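Local coordinates for protein prolyl-tRNA synthetase (Giardia lamblia ATCC 50803, PDB 3IAL) that binds prolyl-adenylate and probably joins proline to tRNA(Pro) in an ATP-dependent reaction that releases AMP and diphosphate, at residues B[375-380]-B[392-397]; B[381-386]-B[422-427]; B[400-405]-B[412-417]. All blocks are in the same frame, centred on the assembly; numbering follows the deposited sequence. Where two conformers were deposited one is given.

Contact 1 (B[375-380]-B[392-397]); sequences NGQCIV and VIPITE
Gly376 O is held by one hydrogen bond and one weaker CA-H...O contact. Ile395 N gives it a nearly straight hydrogen bond of 2.7 Å, arriving from above the carbonyl plane of Gly376, and Pro394 CA adds the CA-H...O contact to Gly376 O at 3.2 Å. The carbonyl thus meets the first turn of helix 395-399, which Pro394 precedes as N-cap residue. Gly376, with positive phi, is itself the C-prime residue of a Schellman motif ending helix 370-374. One helix therefore finishes, and another starts, at the same end of an antiparallel beta hairpin in the anticodon-binding domain, whose strand 391-394 is an outermost strand of a five-stranded mixed sheet. Cys378 and Ile393 form the hydrogen-bonded pair: Cys378 N donates to Ile393 O (2.9 Å), and Ile393 N answers nearly along the carbonyl axis of Cys378. Their side chains share a sheet face on which both touch Val398. The chain of Gln377 starts with CG anti to the carbonyl carbon and folds at chi2 (-68°), so that it lies beside the Pro394 ring, pointing the same way. Gln377 OE1 rests 3.0 Å from Pro394 N, which has no hydrogen to offer, and 3.4 Å from Val392 CG1, while its NE2 turns back to a weak hydrogen bond with Asn375 O. Farther along, the Val380 side chain crosses that of Ile393 obliquely, and Val380 CG2 packs on Ile393 CD1 at 3.7 Å.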
loop_
_atom_site.group_PDB
_atom_site.type_symbol
_atom_site.label_atom_id
_atom_site.label_comp_id
_atom_site.label_asym_id
_atom_site.label_seq_id
_atom_site.Cartn_x
_atom_site.Cartn_y
_atom_site.Cartn_z
ATOM N N ASN B 375 -15.358 42.050 9.921
ATOM C CA ASN B 375 -16.525 41.617 10.695
ATOM C C ASN B 375 -16.271 40.330 11.502
ATOM O O ASN B 375 -17.158 39.860 12.208
ATOM C CB ASN B 375 -17.743 41.433 9.774
ATOM C CG ASN B 375 -18.271 42.750 9.215
ATOM O OD1 ASN B 375 -18.363 43.752 9.925
ATOM N ND2 ASN B 375 -18.639 42.745 7.938
ATOM N N GLY B 376 -15.067 39.770 11.402
ATOM C CA GLY B 376 -14.713 38.543 12.127
ATOM C C GLY B 376 -15.358 37.270 11.577
ATOM O O GLY B 376 -15.483 36.279 12.294
ATOM N N GLN B 377 -15.754 37.293 10.306
ATOM C CA GLN B 377 -16.461 36.174 9.684
ATOM C C GLN B 377 -15.674 35.602 8.509
ATOM O O GLN B 377 -14.799 36.266 7.943
ATOM C CB GLN B 377 -17.839 36.620 9.178
ATOM C CG GLN B 377 -18.689 37.407 10.186
ATOM C CD GLN B 377 -19.162 36.573 11.371
ATOM O OE1 GLN B 377 -19.422 35.374 11.245
ATOM N NE2 GLN B 377 -19.292 37.215 12.527
ATOM N N CYS B 378 -15.998 34.357 8.160
ATOM C CA CYS B 378 -15.614 33.771 6.882
ATOM C C CYS B 378 -16.808 33.004 6.309
ATOM O O CYS B 378 -17.780 32.744 7.010
ATOM C CB CYS B 378 -14.407 32.846 7.035
ATOM S SG CYS B 378 -14.732 31.375 8.008
ATOM N N ILE B 379 -16.729 32.659 5.029
ATOM C CA ILE B 379 -17.812 31.971 4.350
ATOM C C ILE B 379 -17.401 30.526 4.113
ATOM O O ILE B 379 -16.346 30.269 3.530
ATOM C CB ILE B 379 -18.157 32.657 3.015
ATOM C CG1 ILE B 379 -18.559 34.114 3.265
ATOM C CG2 ILE B 379 -19.278 31.930 2.300
ATOM C CD1 ILE B 379 -17.370 35.068 3.358
ATOM N N VAL B 380 -18.233 29.599 4.586
ATOM C CA VAL B 380 -17.994 28.172 4.457
ATOM C C VAL B 380 -19.113 27.554 3.618
ATOM O O VAL B 380 -20.286 27.677 3.955
ATOM C CB VAL B 380 -17.923 27.485 5.841
ATOM C CG1 VAL B 380 -17.635 26.004 5.691
ATOM C CG2 VAL B 380 -16.860 28.144 6.712
ATOM N N VAL B 392 -22.204 31.515 7.084
ATOM C CA VAL B 392 -21.364 32.547 7.662
ATOM C C VAL B 392 -20.983 32.072 9.061
ATOM O O VAL B 392 -21.843 31.872 9.910
ATOM C CB VAL B 392 -22.095 33.903 7.717
ATOM C CG1 VAL B 392 -21.226 34.959 8.376
ATOM C CG2 VAL B 392 -22.486 34.338 6.308
ATOM N N ILE B 393 -19.694 31.855 9.273
ATOM C CA ILE B 393 -19.184 31.358 10.538
ATOM C C ILE B 393 -18.104 32.312 11.005
ATOM O O ILE B 393 -17.204 32.640 10.227
ATOM C CB ILE B 393 -18.554 29.948 10.403
ATOM C CG1 ILE B 393 -19.482 29.000 9.635
ATOM C CG2 ILE B 393 -18.240 29.375 11.783
ATOM C CD1 ILE B 393 -19.040 27.536 9.700
ATOM N N PRO B 394 -18.200 32.788 12.263
ATOM C CA PRO B 394 -17.138 33.613 12.833
ATOM C C PRO B 394 -15.791 32.904 12.763
ATOM O O PRO B 394 -15.741 31.692 12.918
ATOM C CB PRO B 394 -17.580 33.796 14.290
ATOM C CG PRO B 394 -19.062 33.706 14.236
ATOM C CD PRO B 394 -19.374 32.711 13.155
ATOM N N ILE B 395 -14.720 33.656 12.518
ATOM C CA ILE B 395 -13.381 33.088 12.400
ATOM C C ILE B 395 -12.961 32.456 13.718
ATOM O O ILE B 395 -12.353 31.387 13.725
ATOM C CB ILE B 395 -12.337 34.144 11.960
ATOM C CG1 ILE B 395 -12.591 34.578 10.515
ATOM C CG2 ILE B 395 -10.913 33.581 12.065
ATOM C CD1 ILE B 395 -11.632 35.644 10.020
ATOM N N THR B 396 -13.302 33.118 14.826
ATOM C CA THR B 396 -13.034 32.600 16.168
ATOM C C THR B 396 -13.644 31.210 16.372
ATOM O O THR B 396 -12.984 30.312 16.886
ATOM C CB THR B 396 -13.574 33.553 17.256
ATOM O OG1 THR B 396 -14.978 33.752 17.062
ATOM C CG2 THR B 396 -12.851 34.904 17.212
ATOM N N GLU B 397 -14.895 31.036 15.952
ATOM C CA GLU B 397 -15.572 29.734 16.033
ATOM C C GLU B 397 -14.828 28.683 15.203
ATOM O O GLU B 397 -14.588 27.577 15.675
ATOM C CB GLU B 397 -17.027 29.860 15.568
ATOM C CG GLU B 397 -17.903 28.658 15.901
ATOM C CD GLU B 397 -19.371 28.877 15.563
ATOM O OE1 GLU B 397 -19.839 30.039 15.609
ATOM O OE2 GLU B 397 -20.066 27.882 15.259
#

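Contact 2 (B[381-386]-B[422-427]); sequences VPRDVG and DAYKAR
Arg427 forms a side-on, bidentate salt bridge with Asp384. Arg427 NE donates to Asp384 OD2 at 2.9 Å and Arg427 NH2 to Asp384 OD1 at 3.1 Å; each oxygen uses its syn lone pair, and the carboxylate lies nearly coplanar with the guanidinium. The arginine chain leaves the helix with CG anti to the carbonyl carbon, runs extended through chi2, then bends at chi3 (-56°), which lays one guanidinium face over Ala423 O and Tyr424 CA. Asp384 comes to meet it from the crowded rotamer, CG lying between backbone N and carbonyl carbon (chi1 64°). Pro382 CB abuts the guanidinium edge, 3.4 Å from Arg427 NH2. Tyr424, CG anti to its backbone N, slides past Asp384 in the opposite direction, its ring 84° from the carboxylate plane; Asp384 OD1 lies at the ring edge, 3.4 Å from Tyr424 CD1. The ring continues past Arg383 CB, and its hydroxyl bonds Leu293 O. The guanidinium of Arg383 turns instead to a salt bridge with Asp287 and a hydrogen bond to Glu358 O. The turn following strand 377-382 is thereby tied to helix 416-438, with Pro382 packed against Leu364 of strand 364-369 and Arg391 of strand 391-394.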
loop_
_atom_site.group_PDB
_atom_site.type_symbol
_atom_site.label_atom_id
_atom_site.label_comp_id
_atom_site.label_asym_id
_atom_site.label_seq_id
_atom_site.Cartn_x
_atom_site.Cartn_y
_atom_site.Cartn_z
ATOM N N VAL B 381 -18.736 26.894 2.526
ATOM C CA VAL B 381 -19.688 26.378 1.544
ATOM C C VAL B 381 -19.440 24.886 1.327
ATOM O O VAL B 381 -18.384 24.516 0.821
ATOM C CB VAL B 381 -19.536 27.117 0.196
ATOM C CG1 VAL B 381 -20.573 26.622 -0.824
ATOM C CG2 VAL B 381 -19.646 28.644 0.399
ATOM N N PRO B 382 -20.393 24.023 1.736
ATOM C CA PRO B 382 -20.250 22.596 1.444
ATOM C C PRO B 382 -20.568 22.291 -0.017
ATOM O O PRO B 382 -21.351 23.006 -0.642
ATOM C CB PRO B 382 -21.277 21.919 2.374
ATOM C CG PRO B 382 -21.859 22.999 3.213
ATOM C CD PRO B 382 -21.603 24.294 2.525
ATOM N N ARG B 383 -19.973 21.225 -0.533
ATOM C CA ARG B 383 -20.016 20.906 -1.959
ATOM C C ARG B 383 -21.391 20.453 -2.469
ATOM O O ARG B 383 -21.759 20.759 -3.597
ATOM C CB ARG B 383 -18.962 19.823 -2.270
ATOM C CG ARG B 383 -18.978 19.275 -3.682
ATOM C CD ARG B 383 -18.761 20.353 -4.739
ATOM N NE ARG B 383 -18.791 19.769 -6.072
ATOM C CZ ARG B 383 -19.894 19.508 -6.775
ATOM N NH1 ARG B 383 -21.109 19.794 -6.299
ATOM N NH2 ARG B 383 -19.778 18.954 -7.978
ATOM N N ASP B 384 -22.135 19.711 -1.652
ATOM C CA ASP B 384 -23.387 19.100 -2.110
ATOM C C ASP B 384 -24.553 20.080 -2.241
ATOM O O ASP B 384 -25.441 19.859 -3.059
ATOM C CB ASP B 384 -23.794 17.943 -1.203
ATOM C CG ASP B 384 -24.107 18.392 0.217
ATOM O OD1 ASP B 384 -23.438 19.329 0.708
ATOM O OD2 ASP B 384 -25.023 17.803 0.835
ATOM N N VAL B 385 -24.553 21.139 -1.435
ATOM C CA VAL B 385 -25.640 22.134 -1.449
ATOM C C VAL B 385 -25.226 23.434 -2.131
ATOM O O VAL B 385 -26.070 24.143 -2.688
ATOM C CB VAL B 385 -26.151 22.465 -0.022
ATOM C CG1 VAL B 385 -26.958 21.302 0.536
ATOM C CG2 VAL B 385 -24.994 22.835 0.908
ATOM N N GLY B 386 -23.937 23.757 -2.051
ATOM C CA GLY B 386 -23.363 24.853 -2.820
ATOM C C GLY B 386 -23.599 26.251 -2.272
ATOM O O GLY B 386 -23.954 26.439 -1.099
ATOM N N ASP B 422 -19.089 16.286 8.960
ATOM C CA ASP B 422 -20.006 15.255 9.444
ATOM C C ASP B 422 -21.435 15.449 8.954
ATOM O O ASP B 422 -22.114 14.475 8.608
ATOM C CB ASP B 422 -20.013 15.207 10.980
ATOM C CG ASP B 422 -18.710 14.691 11.558
ATOM O OD1 ASP B 422 -17.938 14.043 10.820
ATOM O OD2 ASP B 422 -18.457 14.939 12.754
ATOM N N ALA B 423 -21.899 16.696 8.938
ATOM C CA ALA B 423 -23.246 16.994 8.440
ATOM C C ALA B 423 -23.309 16.746 6.934
ATOM O O ALA B 423 -24.319 16.262 6.411
ATOM C CB ALA B 423 -23.651 18.422 8.786
ATOM N N TYR B 424 -22.210 17.062 6.255
ATOM C CA TYR B 424 -22.042 16.794 4.818
ATOM C C TYR B 424 -22.156 15.298 4.495
ATOM O O TYR B 424 -22.924 14.906 3.615
ATOM C CB TYR B 424 -20.695 17.375 4.383
ATOM C CG TYR B 424 -20.164 17.021 3.014
ATOM C CD1 TYR B 424 -20.715 17.564 1.857
ATOM C CD2 TYR B 424 -19.039 16.218 2.884
ATOM C CE1 TYR B 424 -20.177 17.270 0.604
ATOM C CE2 TYR B 424 -18.503 15.923 1.656
ATOM C CZ TYR B 424 -19.069 16.442 0.516
ATOM O OH TYR B 424 -18.510 16.126 -0.707
ATOM N N LYS B 425 -21.406 14.477 5.228
ATOM C CA LYS B 425 -21.505 13.021 5.142
ATOM C C LYS B 425 -22.927 12.528 5.329
ATOM O O LYS B 425 -23.408 11.704 4.555
ATOM C CB LYS B 425 -20.642 12.361 6.221
ATOM C CG LYS B 425 -19.192 12.147 5.840
ATOM C CD LYS B 425 -18.413 11.517 6.982
ATOM C CE LYS B 425 -18.803 10.057 7.228
ATOM N NZ LYS B 425 -17.868 9.425 8.195
ATOM N N ALA B 426 -23.586 13.026 6.378
ATOM C CA ALA B 426 -24.940 12.597 6.717
ATOM C C ALA B 426 -25.960 12.975 5.635
ATOM O O ALA B 426 -26.885 12.199 5.379
ATOM C CB ALA B 426 -25.362 13.147 8.093
ATOM N N ARG B 427 -25.789 14.133 4.989
ATOM C CA ARG B 427 -26.637 14.488 3.837
ATOM C C ARG B 427 -26.361 13.582 2.622
ATOM O O ARG B 427 -27.299 13.142 1.954
ATOM C CB ARG B 427 -26.479 15.958 3.431
ATOM C CG ARG B 427 -27.012 16.951 4.459
ATOM C CD ARG B 427 -26.981 18.387 3.944
ATOM N NE ARG B 427 -25.654 18.826 3.506
ATOM C CZ ARG B 427 -24.733 19.406 4.277
ATOM N NH1 ARG B 427 -24.950 19.631 5.570
ATOM N NH2 ARG B 427 -23.570 19.763 3.747
#

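Contact 3 (B[400-405]-B[412-417]); sequences KVSSHT and VVKNVI
Asn415 leaves the backbone with CG anti to N (chi1 171°) and spends its whole side chain between the two segments and the start of a helix. Asn415 CB lies 3.9 Å from Lys400 O, and Asn415 CG follows at 3.7 Å from the same oxygen. At the tip the amide divides its work. Asn415 ND2 donates to Lys400 O over 2.7 Å, the oxygen lying close to the amide plane although the nitrogen stands above the carbonyl plane of Lys400; ND2 also bonds Val398 O and passes 3.9 Å from Val401 CG2. On the other branch, Asn415 OD1 accepts a weak bond from Ile417 N (2.8 Å), the N-cap interaction that opens helix 416-438, with a second weak bond from Lys418 N. The residue thus stands at the junction of that helix and a two-stranded antiparallel hairpin, strands 402-405 and 411-414. Four backbone hydrogen bonds hold the hairpin, two each in the Ser402-Lys414 and His404-Val412 pairs, while Ser403 and Val413 form the non-hydrogen-bonded pair between them. Near the Asn415 end, Val401 CG1 meets Val413 CG1 obliquely at 3.5 Å. On the face carrying Ser402, Lys414, His404 and Val412, the histidine takes the crowded rotamer (chi1 67°), which swings its ring across to the neighbouring strand. Val412 CB sits over one ring face, 3.9 Å from the His404 centroid and 27° off the normal, a CH-pi contact. Lys414 NZ stands 4.5 Å from His404 ND1, a proximity that would probably disfavour protonation of the imidazole.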
loop_
_atom_site.group_PDB
_atom_site.type_symbol
_atom_site.label_atom_id
_atom_site.label_comp_id
_atom_site.label_asym_id
_atom_site.label_seq_id
_atom_site.Cartn_x
_atom_site.Cartn_y
_atom_site.Cartn_z
ATOM N N LYS B 400 -11.977 27.540 16.992
ATOM C CA LYS B 400 -12.355 26.915 18.258
ATOM C C LYS B 400 -12.307 25.391 18.160
ATOM O O LYS B 400 -12.997 24.796 17.332
ATOM C CB LYS B 400 -13.754 27.367 18.673
ATOM C CG LYS B 400 -14.304 26.760 19.952
ATOM C CD LYS B 400 -15.639 27.420 20.262
ATOM C CE LYS B 400 -16.412 26.729 21.362
ATOM N NZ LYS B 400 -17.660 27.499 21.706
ATOM N N VAL B 401 -11.482 24.788 19.013
ATOM C CA VAL B 401 -11.312 23.344 19.087
ATOM C C VAL B 401 -11.446 22.923 20.547
ATOM O O VAL B 401 -10.755 23.461 21.414
ATOM C CB VAL B 401 -9.918 22.919 18.557
ATOM C CG1 VAL B 401 -9.720 21.410 18.689
ATOM C CG2 VAL B 401 -9.738 23.363 17.097
ATOM N N SER B 402 -12.358 21.988 20.813
ATOM C CA SER B 402 -12.497 21.389 22.133
ATOM C C SER B 402 -12.182 19.894 22.039
ATOM O O SER B 402 -12.435 19.252 21.015
ATOM C CB SER B 402 -13.896 21.628 22.715
ATOM O OG SER B 402 -14.891 20.933 21.984
ATOM N N SER B 403 -11.611 19.362 23.111
ATOM C CA SER B 403 -11.159 17.981 23.146
ATOM C C SER B 403 -11.380 17.395 24.526
ATOM O O SER B 403 -11.304 18.111 25.519
ATOM C CB SER B 403 -9.670 17.908 22.799
ATOM O OG SER B 403 -8.875 18.467 23.835
ATOM N N HIS B 404 -11.657 16.094 24.578
ATOM C CA HIS B 404 -11.660 15.344 25.835
ATOM C C HIS B 404 -11.225 13.897 25.605
ATOM O O HIS B 404 -11.216 13.411 24.476
ATOM C CB HIS B 404 -13.036 15.399 26.515
ATOM C CG HIS B 404 -14.119 14.686 25.766
ATOM N ND1 HIS B 404 -14.793 15.255 24.707
ATOM C CD2 HIS B 404 -14.656 13.452 25.934
ATOM C CE1 HIS B 404 -15.694 14.402 24.251
ATOM N NE2 HIS B 404 -15.629 13.299 24.976
ATOM N N THR B 405 -10.857 13.224 26.691
ATOM C CA THR B 405 -10.438 11.823 26.640
ATOM C C THR B 405 -11.489 10.962 27.338
ATOM O O THR B 405 -11.870 11.235 28.476
ATOM C CB THR B 405 -9.038 11.619 27.285
ATOM O OG1 THR B 405 -8.684 10.231 27.247
ATOM C CG2 THR B 405 -9.008 12.106 28.730
ATOM N N VAL B 412 -11.390 12.610 21.604
ATOM C CA VAL B 412 -12.576 13.070 20.887
ATOM C C VAL B 412 -12.474 14.586 20.673
ATOM O O VAL B 412 -12.679 15.368 21.608
ATOM C CB VAL B 412 -13.861 12.741 21.677
ATOM C CG1 VAL B 412 -15.091 13.281 20.962
ATOM C CG2 VAL B 412 -13.981 11.241 21.894
ATOM N N VAL B 413 -12.138 14.985 19.447
ATOM C CA VAL B 413 -11.960 16.391 19.096
ATOM C C VAL B 413 -13.224 16.933 18.437
ATOM O O VAL B 413 -13.864 16.232 17.654
ATOM C CB VAL B 413 -10.751 16.581 18.158
ATOM C CG1 VAL B 413 -10.524 18.055 17.860
ATOM C CG2 VAL B 413 -9.499 15.981 18.788
ATOM N N LYS B 414 -13.584 18.174 18.769
ATOM C CA LYS B 414 -14.803 18.806 18.254
ATOM C C LYS B 414 -14.519 20.203 17.694
ATOM O O LYS B 414 -13.773 20.985 18.287
ATOM C CB LYS B 414 -15.858 18.905 19.355
ATOM C CG LYS B 414 -16.436 17.566 19.785
ATOM C CD LYS B 414 -17.432 17.744 20.921
ATOM C CE LYS B 414 -17.915 16.406 21.452
ATOM N NZ LYS B 414 -18.586 16.553 22.771
ATOM N N ASN B 415 -15.146 20.511 16.562
ATOM C CA ASN B 415 -14.884 21.742 15.827
ATOM C C ASN B 415 -15.969 21.962 14.777
ATOM O O ASN B 415 -16.518 21.004 14.237
ATOM C CB ASN B 415 -13.507 21.654 15.163
ATOM C CG ASN B 415 -13.239 22.795 14.199
ATOM O OD1 ASN B 415 -13.393 22.642 12.987
ATOM N ND2 ASN B 415 -12.834 23.943 14.733
ATOM N N VAL B 416 -16.267 23.221 14.481
ATOM C CA VAL B 416 -17.335 23.551 13.549
ATOM C C VAL B 416 -17.065 23.009 12.137
ATOM O O VAL B 416 -17.972 22.504 11.500
ATOM C CB VAL B 416 -17.620 25.088 13.519
ATOM C CG1 VAL B 416 -16.509 25.841 12.814
ATOM C CG2 VAL B 416 -18.974 25.376 12.879
ATOM N N ILE B 417 -15.821 23.081 11.662
ATOM C CA ILE B 417 -15.495 22.565 10.326
ATOM C C ILE B 417 -15.662 21.041 10.292
ATOM O O ILE B 417 -16.222 20.498 9.345
ATOM C CB ILE B 417 -14.064 22.967 9.856
ATOM C CG1 ILE B 417 -13.878 24.488 9.886
ATOM C CG2 ILE B 417 -13.803 22.447 8.455
ATOM C CD1 ILE B 417 -15.011 25.271 9.245
#

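The three contacts occupy one side of the chain's centre, their own centres about 17 to 19 Å apart. Contacts 1 and 2 share strand 377-382: its first part pairs with strand 391-394 in contact 1, and its end runs into the turn used by contact 2. Their segments alternate along the chain, whereas contact 3 falls wholly between the two segments of contact 2. Helix 395-399 leads from contact 1 to contact 3, and Val416 of contact 3 packs on Ile393 and Glu397 of contact 1. Helix 416-438, begun in contact 3, continues to contact 2. The sheet of the anticodon-binding domain and the outlying hairpin are therefore both attached to this one long helix.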